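Local structure of NADP-dependent 2-hydroxyacid dehydrogenase (Rhizobium etli, 4XCV) at residues A[101-106]-A[283-288]; A[196-201]-A[229-234]; A[48-53]-A[67-72]. The protein binds NADPH and probably catalyses the reversible, NADP-dependent reduction of 2-oxoacids to 2-hydroxyacids. One frame throughout, in Å; residues are numbered along the deposited sequence. Where two conformers were deposited one is given.

Contact 1 (A[101-106]-A[283-288]). With NDP (NADPH dihydro-nicotinamide-adenine-dinucleotide phosphate), chain B.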
loop_
_atom_site.group_PDB
_atom_site.type_symbol
_atom_site.label_atom_id
_atom_site.label_comp_id
_atom_site.label_asym_id
_atom_site.label_seq_id
_atom_site.Cartn_x
_atom_site.Cartn_y
_atom_site.Cartn_z
ATOM N N THR A 101 9.531 -6.777 7.264
ATOM C CA THR A 101 9.066 -6.288 5.989
ATOM C C THR A 101 7.559 -6.571 5.805
ATOM O O THR A 101 6.855 -5.807 5.143
ATOM C CB THR A 101 9.956 -6.800 4.827
ATOM O OG1 THR A 101 9.786 -5.964 3.683
ATOM C CG2 THR A 101 9.681 -8.243 4.482
ATOM N N ARG A 102 7.070 -7.650 6.381
ATOM C CA ARG A 102 5.656 -7.993 6.288
ATOM C C ARG A 102 4.814 -7.049 7.134
ATOM O O ARG A 102 3.711 -6.620 6.744
ATOM C CB ARG A 102 5.402 -9.450 6.646
ATOM C CG ARG A 102 6.074 -10.396 5.628
ATOM C CD ARG A 102 5.671 -11.838 5.754
ATOM N NE ARG A 102 4.299 -11.905 5.371
ATOM C CZ ARG A 102 3.289 -12.273 6.134
ATOM N NH1 ARG A 102 3.518 -12.823 7.357
ATOM N NH2 ARG A 102 2.091 -12.162 5.642
ATOM N N MET A 103 5.309 -6.631 8.299
ATOM C CA MET A 103 4.583 -5.631 9.100
ATOM C C MET A 103 4.522 -4.355 8.319
ATOM O O MET A 103 3.471 -3.691 8.273
ATOM C CB MET A 103 5.275 -5.368 10.435
ATOM C CG MET A 103 4.529 -4.324 11.246
ATOM S SD MET A 103 2.814 -4.718 11.636
ATOM C CE MET A 103 3.091 -5.713 13.079
ATOM N N SER A 104 5.594 -3.943 7.647
ATOM C CA SER A 104 5.569 -2.719 6.862
ATOM C C SER A 104 4.606 -2.821 5.686
ATOM O O SER A 104 3.921 -1.812 5.371
ATOM C CB SER A 104 6.941 -2.348 6.385
ATOM O OG SER A 104 7.739 -1.994 7.493
ATOM N N GLU A 105 4.467 -3.996 5.060
ATOM C CA GLU A 105 3.457 -4.151 3.997
ATOM C C GLU A 105 2.083 -3.812 4.588
ATOM O O GLU A 105 1.283 -3.089 3.961
ATOM C CB GLU A 105 3.415 -5.566 3.504
ATOM C CG GLU A 105 4.606 -6.048 2.687
ATOM C CD GLU A 105 4.714 -7.539 2.584
ATOM O OE1 GLU A 105 3.739 -8.242 2.982
ATOM O OE2 GLU A 105 5.731 -8.087 2.077
ATOM N N TRP A 106 1.785 -4.370 5.770
ATOM C CA TRP A 106 0.460 -4.178 6.380
ATOM C C TRP A 106 0.241 -2.725 6.735
ATOM O O TRP A 106 -0.829 -2.161 6.437
ATOM C CB TRP A 106 0.314 -5.100 7.585
ATOM C CG TRP A 106 -1.033 -5.085 8.252
ATOM C CD1 TRP A 106 -2.037 -5.956 8.026
ATOM C CD2 TRP A 106 -1.506 -4.198 9.273
ATOM N NE1 TRP A 106 -3.116 -5.667 8.807
ATOM C CE2 TRP A 106 -2.811 -4.587 9.582
ATOM C CE3 TRP A 106 -0.967 -3.100 9.931
ATOM C CZ2 TRP A 106 -3.589 -3.910 10.526
ATOM C CZ3 TRP A 106 -1.728 -2.419 10.867
ATOM C CH2 TRP A 106 -3.007 -2.846 11.167
ATOM N N HIS A 283 -5.045 -10.771 13.707
ATOM C CA HIS A 283 -3.702 -11.002 14.165
ATOM C C HIS A 283 -2.904 -11.829 13.175
ATOM O O HIS A 283 -2.249 -12.783 13.543
ATOM C CB HIS A 283 -3.696 -11.568 15.598
ATOM C CG HIS A 283 -2.423 -11.276 16.348
ATOM N ND1 HIS A 283 -2.334 -11.218 17.720
ATOM C CD2 HIS A 283 -1.170 -10.981 15.893
ATOM C CE1 HIS A 283 -1.094 -10.959 18.085
ATOM N NE2 HIS A 283 -0.361 -10.821 16.986
ATOM N N ASP A 284 -2.973 -11.419 11.890
ATOM C CA ASP A 284 -2.201 -12.079 10.837
ATOM C C ASP A 284 -1.374 -11.054 10.054
ATOM O O ASP A 284 -0.848 -11.403 8.982
ATOM C CB ASP A 284 -3.072 -12.975 9.960
ATOM C CG ASP A 284 -4.062 -12.232 9.075
ATOM O OD1 ASP A 284 -4.039 -10.961 9.103
ATOM O OD2 ASP A 284 -4.806 -12.892 8.290
ATOM N N ALA A 285 -1.158 -9.875 10.614
ATOM C CA ALA A 285 -0.305 -8.866 9.916
ATOM C C ALA A 285 1.125 -9.370 9.753
ATOM O O ALA A 285 1.766 -9.106 8.737
ATOM C CB ALA A 285 -0.272 -7.576 10.684
ATOM N N ALA A 286 1.678 -10.044 10.749
ATOM C CA ALA A 286 3.071 -10.422 10.718
ATOM C C ALA A 286 3.227 -11.640 11.644
ATOM O O ALA A 286 3.689 -11.514 12.729
ATOM C CB ALA A 286 3.960 -9.269 11.169
ATOM N N VAL A 287 2.739 -12.768 11.210
ATOM C CA VAL A 287 2.886 -14.021 11.944
ATOM C C VAL A 287 4.027 -14.772 11.305
ATOM O O VAL A 287 4.118 -14.893 10.071
ATOM C CB VAL A 287 1.582 -14.860 11.871
ATOM C CG1 VAL A 287 1.806 -16.316 12.312
ATOM C CG2 VAL A 287 0.479 -14.199 12.685
ATOM N N SER A 288 4.930 -15.283 12.133
ATOM C CA SER A 288 6.134 -15.988 11.654
ATOM C C SER A 288 5.854 -17.352 11.015
ATOM O O SER A 288 5.043 -18.106 11.530
ATOM C CB SER A 288 7.108 -16.187 12.822
ATOM O OG SER A 288 7.750 -14.958 13.137
HETATM P PA NDP B . 11.165 -2.717 19.838
HETATM O O1A NDP B . 12.254 -2.806 18.815
HETATM O O2A NDP B . 11.412 -3.161 21.265
HETATM O O5B NDP B . 10.660 -1.199 19.837
HETATM C C5B NDP B . 9.717 -0.777 20.827
HETATM C C4B NDP B . 9.495 0.703 20.628
HETATM O O4B NDP B . 8.461 1.112 21.519
HETATM C C3B NDP B . 10.731 1.514 20.941
HETATM O O3B NDP B . 10.835 2.633 20.037
HETATM C C2B NDP B . 10.422 1.977 22.339
HETATM O O2B NDP B . 11.061 3.222 22.734
HETATM C C1B NDP B . 8.915 2.209 22.251
HETATM N N9A NDP B . 8.258 2.254 23.559
HETATM C C8A NDP B . 8.239 1.245 24.452
HETATM N N7A NDP B . 7.628 1.679 25.598
HETATM C C5A NDP B . 7.314 2.993 25.393
HETATM C C6A NDP B . 6.754 3.986 26.197
HETATM N N6A NDP B . 6.319 3.720 27.429
HETATM N N1A NDP B . 6.615 5.211 25.677
HETATM C C2A NDP B . 7.022 5.481 24.418
HETATM N N3A NDP B . 7.581 4.584 23.589
HETATM C C4A NDP B . 7.701 3.349 24.121
HETATM O O3 NDP B . 9.866 -3.521 19.336
HETATM P PN NDP B . 9.426 -3.917 17.841
HETATM O O1N NDP B . 9.431 -2.661 17.035
HETATM O O2N NDP B . 10.228 -5.017 17.330
HETATM O O5D NDP B . 7.971 -4.470 18.100
HETATM C C5D NDP B . 6.981 -3.656 18.745
HETATM C C4D NDP B . 5.864 -4.598 19.213
HETATM O O4D NDP B . 5.134 -5.084 18.095
HETATM C C3D NDP B . 6.319 -5.851 19.908
HETATM O O3D NDP B . 6.587 -5.612 21.302
HETATM C C2D NDP B . 5.171 -6.824 19.694
HETATM O O2D NDP B . 4.283 -6.780 20.837
HETATM C C1D NDP B . 4.426 -6.257 18.521
HETATM N N1N NDP B . 4.326 -7.126 17.345
HETATM C C2N NDP B . 3.107 -7.382 16.772
HETATM C C3N NDP B . 2.975 -8.260 15.750
HETATM C C7N NDP B . 1.716 -8.517 15.101
HETATM O O7N NDP B . 1.629 -9.581 14.444
HETATM N N7N NDP B . 0.688 -7.688 15.143
HETATM C C4N NDP B . 4.174 -8.908 15.175
HETATM C C5N NDP B . 5.408 -8.531 15.839
HETATM C C6N NDP B . 5.496 -7.723 16.873
HETATM P P2B NDP B . 12.679 3.326 22.732
HETATM O O1X NDP B . 12.978 4.615 23.427
HETATM O O2X NDP B . 13.171 2.101 23.484
HETATM O O3X NDP B . 13.113 3.256 21.326
HETATM O O HOH W 1 1.129 -13.220 8.849
HETATM O O HOH W 2 5.694 -14.710 7.573
#
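Trp106 sets CG opposite its own backbone N (chi1 -176°), and this lays the indole flat against Ala285. The methyl CB of Ala285 stands over one face of the five-membered ring, 3.6 Å from Trp106 CG and only 14° off the ring normal, a CH-pi contact. Met103 has the same first torsion, but its chain then bends at chi2 (59°) and again at chi3. The bends bring CE against both Ala286 and the nicotinamide. Met103 CE lies 4.1 Å from Ala286 CB and 3.7 Å from NDP C3N, so the thioether end packs on the nicotinamide of NADPH. On the far side of the carboxamide, NDP O7N sits at the edge of the His283 ring, 3.4 Å from CD2.

Arg102 works through water. Its guanidinium has Ala285 O over one face, and no direct hydrogen bond crosses between the two segments. Instead a water in the guanidinium plane accepts from Arg102 NH1 at 2.8 Å. The same water donates to Asp284 O and accepts from Val287 N, and so ties three points together. A second water links Arg102 NH1, weakly, to Val287 O.

His283 ND1 is also hydrogen-bonded to Glu264, a His-Glu pairing as in the active sites of D-2-hydroxyacid dehydrogenases. Arg116 of the second subunit binds Arg102 O and Ala285 O, so the dimer partner clasps both segments. The contact joins the start of helix 100-116 to the loop between strand 278-280 and helix 292-305, with Met103 also touching Leu151 on helix 150-162.

Contact 2 (A[196-201]-A[229-234]). With NDP (NADPH dihydro-nicotinamide-adenine-dinucleotide phosphate), chain B.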
loop_
_atom_site.group_PDB
_atom_site.type_symbol
_atom_site.label_atom_id
_atom_site.label_comp_id
_atom_site.label_asym_id
_atom_site.label_seq_id
_atom_site.Cartn_x
_atom_site.Cartn_y
_atom_site.Cartn_z
ATOM N N ILE A 196 -2.978 10.140 10.986
ATOM C CA ILE A 196 -3.094 8.678 11.099
ATOM C C ILE A 196 -2.090 8.212 12.141
ATOM O O ILE A 196 -0.894 8.375 11.967
ATOM C CB ILE A 196 -2.819 7.974 9.731
ATOM C CG1 ILE A 196 -3.702 8.509 8.594
ATOM C CG2 ILE A 196 -2.912 6.467 9.928
ATOM C CD1 ILE A 196 -3.380 7.838 7.267
ATOM N N LEU A 197 -2.610 7.678 13.249
ATOM C CA LEU A 197 -1.766 7.161 14.314
ATOM C C LEU A 197 -1.471 5.699 13.997
ATOM O O LEU A 197 -2.420 4.939 13.824
ATOM C CB LEU A 197 -2.485 7.285 15.653
ATOM C CG LEU A 197 -1.722 6.884 16.931
ATOM C CD1 LEU A 197 -2.534 7.378 18.144
ATOM C CD2 LEU A 197 -1.386 5.387 17.041
ATOM N N VAL A 198 -0.192 5.315 13.940
ATOM C CA VAL A 198 0.224 3.917 13.780
ATOM C C VAL A 198 0.879 3.420 15.065
ATOM O O VAL A 198 1.935 3.899 15.437
ATOM C CB VAL A 198 1.160 3.758 12.561
ATOM C CG1 VAL A 198 1.813 2.365 12.495
ATOM C CG2 VAL A 198 0.406 4.074 11.285
ATOM N N GLY A 199 0.234 2.447 15.687
ATOM C CA GLY A 199 0.729 1.876 16.960
ATOM C C GLY A 199 1.581 0.650 16.759
ATOM O O GLY A 199 1.077 -0.385 16.296
ATOM N N LEU A 200 2.848 0.761 17.154
ATOM C CA LEU A 200 3.818 -0.330 17.095
ATOM C C LEU A 200 4.601 -0.368 18.406
ATOM O O LEU A 200 5.840 -0.433 18.435
ATOM C CB LEU A 200 4.754 -0.195 15.891
ATOM C CG LEU A 200 4.090 -0.432 14.534
ATOM C CD1 LEU A 200 4.976 0.003 13.409
ATOM C CD2 LEU A 200 3.669 -1.887 14.354
ATOM N N LEU A 201 3.838 -0.341 19.504
ATOM C CA LEU A 201 4.418 -0.364 20.864
ATOM C C LEU A 201 4.360 -1.780 21.467
ATOM O O LEU A 201 3.403 -2.514 21.203
ATOM C CB LEU A 201 3.634 0.573 21.802
ATOM C CG LEU A 201 3.707 2.076 21.480
ATOM C CD1 LEU A 201 2.713 2.820 22.401
ATOM C CD2 LEU A 201 5.098 2.603 21.625
ATOM N N VAL A 229 -7.395 8.895 12.065
ATOM C CA VAL A 229 -7.500 7.433 12.021
ATOM C C VAL A 229 -6.569 6.779 13.016
ATOM O O VAL A 229 -5.454 7.248 13.213
ATOM C CB VAL A 229 -7.150 6.969 10.589
ATOM C CG1 VAL A 229 -7.078 5.471 10.457
ATOM C CG2 VAL A 229 -8.184 7.512 9.626
ATOM N N PHE A 230 -7.046 5.690 13.626
ATOM C CA PHE A 230 -6.275 4.908 14.575
ATOM C C PHE A 230 -5.914 3.549 14.002
ATOM O O PHE A 230 -6.803 2.781 13.645
ATOM C CB PHE A 230 -7.066 4.720 15.876
ATOM C CG PHE A 230 -6.385 3.830 16.883
ATOM C CD1 PHE A 230 -5.101 4.129 17.333
ATOM C CD2 PHE A 230 -6.993 2.700 17.306
ATOM C CE1 PHE A 230 -4.484 3.273 18.248
ATOM C CE2 PHE A 230 -6.377 1.860 18.204
ATOM C CZ PHE A 230 -5.151 2.159 18.676
ATOM N N ILE A 231 -4.611 3.237 13.968
ATOM C CA ILE A 231 -4.114 1.974 13.490
ATOM C C ILE A 231 -3.304 1.327 14.610
ATOM O O ILE A 231 -2.451 2.007 15.197
ATOM C CB ILE A 231 -3.277 2.153 12.220
ATOM C CG1 ILE A 231 -4.150 2.785 11.116
ATOM C CG2 ILE A 231 -2.637 0.839 11.789
ATOM C CD1 ILE A 231 -3.424 2.969 9.791
ATOM N N ASN A 232 -3.551 0.055 14.942
ATOM C CA ASN A 232 -2.739 -0.661 15.949
ATOM C C ASN A 232 -2.414 -2.047 15.473
ATOM O O ASN A 232 -3.298 -2.821 15.119
ATOM C CB ASN A 232 -3.494 -0.752 17.280
ATOM C CG ASN A 232 -2.617 -1.270 18.407
ATOM O OD1 ASN A 232 -1.385 -1.253 18.317
ATOM N ND2 ASN A 232 -3.254 -1.698 19.486
ATOM N N ALA A 233 -1.111 -2.338 15.451
ATOM C CA ALA A 233 -0.621 -3.717 15.250
ATOM C C ALA A 233 0.417 -4.089 16.274
ATOM O O ALA A 233 1.203 -4.997 16.044
ATOM C CB ALA A 233 -0.069 -3.894 13.830
ATOM N N GLY A 234 0.414 -3.424 17.430
ATOM C CA GLY A 234 1.329 -3.765 18.514
ATOM C C GLY A 234 0.723 -4.843 19.371
ATOM O O GLY A 234 0.865 -6.034 19.057
HETATM P PA NDP B . 11.165 -2.717 19.838
HETATM O O1A NDP B . 12.254 -2.806 18.815
HETATM O O2A NDP B . 11.412 -3.161 21.265
HETATM O O5B NDP B . 10.660 -1.199 19.837
HETATM C C5B NDP B . 9.717 -0.777 20.827
HETATM C C4B NDP B . 9.495 0.703 20.628
HETATM O O4B NDP B . 8.461 1.112 21.519
HETATM C C3B NDP B . 10.731 1.514 20.941
HETATM O O3B NDP B . 10.835 2.633 20.037
HETATM C C2B NDP B . 10.422 1.977 22.339
HETATM O O2B NDP B . 11.061 3.222 22.734
HETATM C C1B NDP B . 8.915 2.209 22.251
HETATM N N9A NDP B . 8.258 2.254 23.559
HETATM C C8A NDP B . 8.239 1.245 24.452
HETATM N N7A NDP B . 7.628 1.679 25.598
HETATM C C5A NDP B . 7.314 2.993 25.393
HETATM C C6A NDP B . 6.754 3.986 26.197
HETATM N N6A NDP B . 6.319 3.720 27.429
HETATM N N1A NDP B . 6.615 5.211 25.677
HETATM C C2A NDP B . 7.022 5.481 24.418
HETATM N N3A NDP B . 7.581 4.584 23.589
HETATM C C4A NDP B . 7.701 3.349 24.121
HETATM O O3 NDP B . 9.866 -3.521 19.336
HETATM P PN NDP B . 9.426 -3.917 17.841
HETATM O O1N NDP B . 9.431 -2.661 17.035
HETATM O O2N NDP B . 10.228 -5.017 17.330
HETATM O O5D NDP B . 7.971 -4.470 18.100
HETATM C C5D NDP B . 6.981 -3.656 18.745
HETATM C C4D NDP B . 5.864 -4.598 19.213
HETATM O O4D NDP B . 5.134 -5.084 18.095
HETATM C C3D NDP B . 6.319 -5.851 19.908
HETATM O O3D NDP B . 6.587 -5.612 21.302
HETATM C C2D NDP B . 5.171 -6.824 19.694
HETATM O O2D NDP B . 4.283 -6.780 20.837
HETATM C C1D NDP B . 4.426 -6.257 18.521
HETATM N N1N NDP B . 4.326 -7.126 17.345
HETATM C C2N NDP B . 3.107 -7.382 16.772
HETATM C C3N NDP B . 2.975 -8.260 15.750
HETATM C C7N NDP B . 1.716 -8.517 15.101
HETATM O O7N NDP B . 1.629 -9.581 14.444
HETATM N N7N NDP B . 0.688 -7.688 15.143
HETATM C C4N NDP B . 4.174 -8.908 15.175
HETATM C C5N NDP B . 5.408 -8.531 15.839
HETATM C C6N NDP B . 5.496 -7.723 16.873
HETATM P P2B NDP B . 12.679 3.326 22.732
HETATM O O1X NDP B . 12.978 4.615 23.427
HETATM O O2X NDP B . 13.171 2.101 23.484
HETATM O O3X NDP B . 13.113 3.256 21.326
HETATM O O HOH W 3 0.789 -0.205 19.698
#
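The CG2 methyl of Ile196 meets the CD1 end of Ile231, 3.5 Å away, the side chains crossing at a slant. Ile231 keeps CG1 beside its backbone N (chi1 -60°) and runs on extended, carrying CD1 to the neighbouring strand. On the opposite sheet face Leu197 and Phe230 lie alongside each other, pointing the same way. In the conformer given, Leu197 CD2 comes to the edge of the Phe230 ring, 3.9 Å from Phe230 CD1. The Phe230 ring also meets those of Tyr211 and Phe216, planes at about 55°.

The strands are parallel neighbours of a beta-alpha-beta unit in the Rossmann-type nucleotide-binding domain. Backbone bonds such as Leu197 N to Val229 O, 2.9 Å, keep them in register.

At the end of strand 229-232, Asn232 makes an Asx turn. Its OD1 accepts from Gly234 N at 3.0 Å, with the donor well above the carbonyl plane. A water donates to Asn232 OD1 and accepts from Leu201 N; ND2 is held by Gln239 and Arg235 O. A side chain on Gly199 would probably run into Asn232 OD1. The turn presents Ala233 O to the carboxamide, which donates from NDP N7N at 2.9 Å, and Leu201 CD2 packs on the adenosine.

Contact 3 (A[48-53]-A[67-72])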
loop_
_atom_site.group_PDB
_atom_site.type_symbol
_atom_site.label_atom_id
_atom_site.label_comp_id
_atom_site.label_asym_id
_atom_site.label_seq_id
_atom_site.Cartn_x
_atom_site.Cartn_y
_atom_site.Cartn_z
ATOM N N THR A 48 20.497 -28.326 31.603
ATOM C CA THR A 48 19.899 -27.476 30.594
ATOM C C THR A 48 20.436 -26.060 30.651
ATOM O O THR A 48 20.430 -25.462 31.702
ATOM C CB THR A 48 18.370 -27.493 30.778
ATOM O OG1 THR A 48 17.937 -28.859 30.858
ATOM C CG2 THR A 48 17.695 -26.729 29.615
ATOM N N GLU A 49 20.889 -25.567 29.500
ATOM C CA GLU A 49 21.483 -24.226 29.334
ATOM C C GLU A 49 20.512 -23.226 28.768
ATOM O O GLU A 49 20.597 -22.033 29.095
ATOM C CB GLU A 49 22.676 -24.285 28.354
ATOM C CG GLU A 49 23.745 -25.247 28.742
ATOM C CD GLU A 49 24.857 -25.221 27.759
ATOM O OE1 GLU A 49 24.722 -25.695 26.620
ATOM O OE2 GLU A 49 25.881 -24.628 28.140
ATOM N N TYR A 50 19.673 -23.655 27.827
ATOM C CA TYR A 50 18.825 -22.725 27.079
ATOM C C TYR A 50 17.392 -23.191 27.166
ATOM O O TYR A 50 17.113 -24.405 27.025
ATOM C CB TYR A 50 19.255 -22.670 25.612
ATOM C CG TYR A 50 20.735 -22.493 25.413
ATOM C CD1 TYR A 50 21.390 -21.359 25.893
ATOM C CD2 TYR A 50 21.480 -23.440 24.761
ATOM C CE1 TYR A 50 22.752 -21.193 25.713
ATOM C CE2 TYR A 50 22.837 -23.274 24.559
ATOM C CZ TYR A 50 23.484 -22.164 25.049
ATOM O OH TYR A 50 24.841 -21.983 24.839
ATOM N N ALA A 51 16.465 -22.250 27.350
ATOM C CA ALA A 51 15.038 -22.548 27.379
ATOM C C ALA A 51 14.326 -21.614 26.424
ATOM O O ALA A 51 14.503 -20.381 26.506
ATOM C CB ALA A 51 14.482 -22.402 28.760
ATOM N N LEU A 52 13.464 -22.171 25.596
ATOM C CA LEU A 52 12.583 -21.468 24.659
ATOM C C LEU A 52 11.181 -21.581 25.236
ATOM O O LEU A 52 10.630 -22.694 25.336
ATOM C CB LEU A 52 12.685 -22.125 23.285
ATOM C CG LEU A 52 11.725 -21.655 22.221
ATOM C CD1 LEU A 52 11.778 -20.146 22.031
ATOM C CD2 LEU A 52 12.007 -22.409 20.939
ATOM N N LEU A 53 10.616 -20.438 25.648
ATOM C CA LEU A 53 9.430 -20.389 26.473
ATOM C C LEU A 53 8.356 -19.481 25.907
ATOM O O LEU A 53 8.619 -18.348 25.465
ATOM C CB LEU A 53 9.864 -19.875 27.864
ATOM C CG LEU A 53 10.981 -20.646 28.604
ATOM C CD1 LEU A 53 11.190 -20.039 29.995
ATOM C CD2 LEU A 53 10.670 -22.118 28.722
ATOM N N LEU A 67 19.933 -22.617 33.953
ATOM C CA LEU A 67 19.761 -21.932 32.661
ATOM C C LEU A 67 20.721 -20.752 32.541
ATOM O O LEU A 67 20.945 -20.001 33.490
ATOM C CB LEU A 67 18.317 -21.418 32.466
ATOM C CG LEU A 67 17.248 -22.482 32.383
ATOM C CD1 LEU A 67 15.872 -21.821 32.406
ATOM C CD2 LEU A 67 17.439 -23.370 31.156
ATOM N N LYS A 68 21.256 -20.593 31.327
ATOM C CA LYS A 68 22.091 -19.454 30.928
ATOM C C LYS A 68 21.319 -18.394 30.141
ATOM O O LYS A 68 21.679 -17.218 30.233
ATOM C CB LYS A 68 23.272 -19.959 30.104
ATOM C CG LYS A 68 24.135 -20.960 30.857
ATOM C CD LYS A 68 25.358 -21.293 30.037
ATOM C CE LYS A 68 26.402 -22.094 30.791
ATOM N NZ LYS A 68 26.058 -23.525 30.761
ATOM N N VAL A 69 20.346 -18.797 29.315
ATOM C CA VAL A 69 19.626 -17.866 28.457
ATOM C C VAL A 69 18.199 -18.356 28.354
ATOM O O VAL A 69 17.954 -19.560 28.189
ATOM C CB VAL A 69 20.217 -17.751 27.022
ATOM C CG1 VAL A 69 19.513 -16.602 26.288
ATOM C CG2 VAL A 69 21.734 -17.553 27.057
ATOM N N ILE A 70 17.264 -17.412 28.415
ATOM C CA ILE A 70 15.873 -17.654 28.069
ATOM C C ILE A 70 15.543 -17.002 26.718
ATOM O O ILE A 70 15.855 -15.815 26.513
ATOM C CB ILE A 70 14.915 -17.096 29.157
ATOM C CG1 ILE A 70 15.063 -17.911 30.439
ATOM C CG2 ILE A 70 13.472 -17.047 28.693
ATOM C CD1 ILE A 70 14.557 -17.191 31.649
ATOM N N PHE A 71 14.894 -17.769 25.847
ATOM C CA PHE A 71 14.411 -17.287 24.580
ATOM C C PHE A 71 12.918 -17.214 24.611
ATOM O O PHE A 71 12.231 -18.204 24.883
ATOM C CB PHE A 71 14.882 -18.180 23.434
ATOM C CG PHE A 71 16.371 -18.199 23.262
ATOM C CD1 PHE A 71 16.963 -17.229 22.478
ATOM C CD2 PHE A 71 17.174 -19.125 23.889
ATOM C CE1 PHE A 71 18.333 -17.197 22.300
ATOM C CE2 PHE A 71 18.554 -19.118 23.709
ATOM C CZ PHE A 71 19.131 -18.152 22.899
ATOM N N SER A 72 12.376 -16.023 24.362
ATOM C CA SER A 72 10.940 -15.896 24.172
ATOM C C SER A 72 10.501 -16.589 22.896
ATOM O O SER A 72 11.153 -16.505 21.860
ATOM C CB SER A 72 10.554 -14.408 24.105
ATOM O OG SER A 72 9.140 -14.336 23.995
HETATM O O HOH W 4 23.555 -25.090 32.394
#
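Glu49 lies alongside Lys68, both side chains pointing the same way. CG of Glu49 sits beside the backbone N (chi1 -57°) and the next bond is extended. In the conformer given, the Lys68 chain runs straight until it bends at chi4 (83°), and this turns NZ onto the carboxylate. The salt bridge from Lys68 NZ to Glu49 OE2 is 2.8 Å long and uses the anti lone pair, the one away from OE1. The lysine has a second conformer, so the bridge is probably not permanent. OE1 pairs with Arg5, so the carboxylate sits between two positive groups and is probably kept ionised.

Glu49 O accepts from Lys68 N at 2.7 Å. Glu49 O takes a longer second bond from Val69 N, at 3.3 Å. Replacing Glu49 with an alanine would probably leave Arg5, and Lys68 in this conformer, without their shared negative partner.

Strands 50-54 and 69-72 run parallel as the two strands of a beta-alpha-beta unit, connected through helix 60-63. Both belong to a five-stranded parallel sheet separate from the seven-stranded sheet of the nucleotide-binding domain. Phe71 N donates to Ala51 O at 2.7 Å in an almost straight bond.

On one face, Tyr50 and Val69 meet at an angle, with Val69 CB at the edge of the tyrosine ring, 4.0 Å from CD1. Tyr50 CB in turn comes to the edge of the Phe71 ring, 4.1 Å from CE2. Helix 292-305 lies over this side, touching Phe71 through Val297 and receiving a hydrogen bond from Tyr50 OH at Glu305. On the other face Ala51 CB rests against Leu67, 3.9 Å from CD2, and Leu53 CD1 reaches Ile70 CG2 at 4.0 Å, beside Phe61 of helix 60-63.

In the fold
Contact 3 comes first along the chain and closes before the other two open. Contact 2 is nested inside the loop closed by contact 1. Contacts 1 and 2 have centres about 13 Å apart and touch: Trp106 CZ3 packs on Ile231 CG2 at 3.5 Å. Helix 100-116 thus lies against strand 229-232, and both contacts reach the nicotinamide end of NADPH. Contact 3 is in a separate five-stranded sheet, its centre about 26 Å from that of contact 1 and 32 Å from that of contact 2. From the contact 1 loop the chain enters helix 292-305, which packs on contact 3; this links the two domains. NADPH, touched by contacts 1 and 2, probably faces the cleft between them.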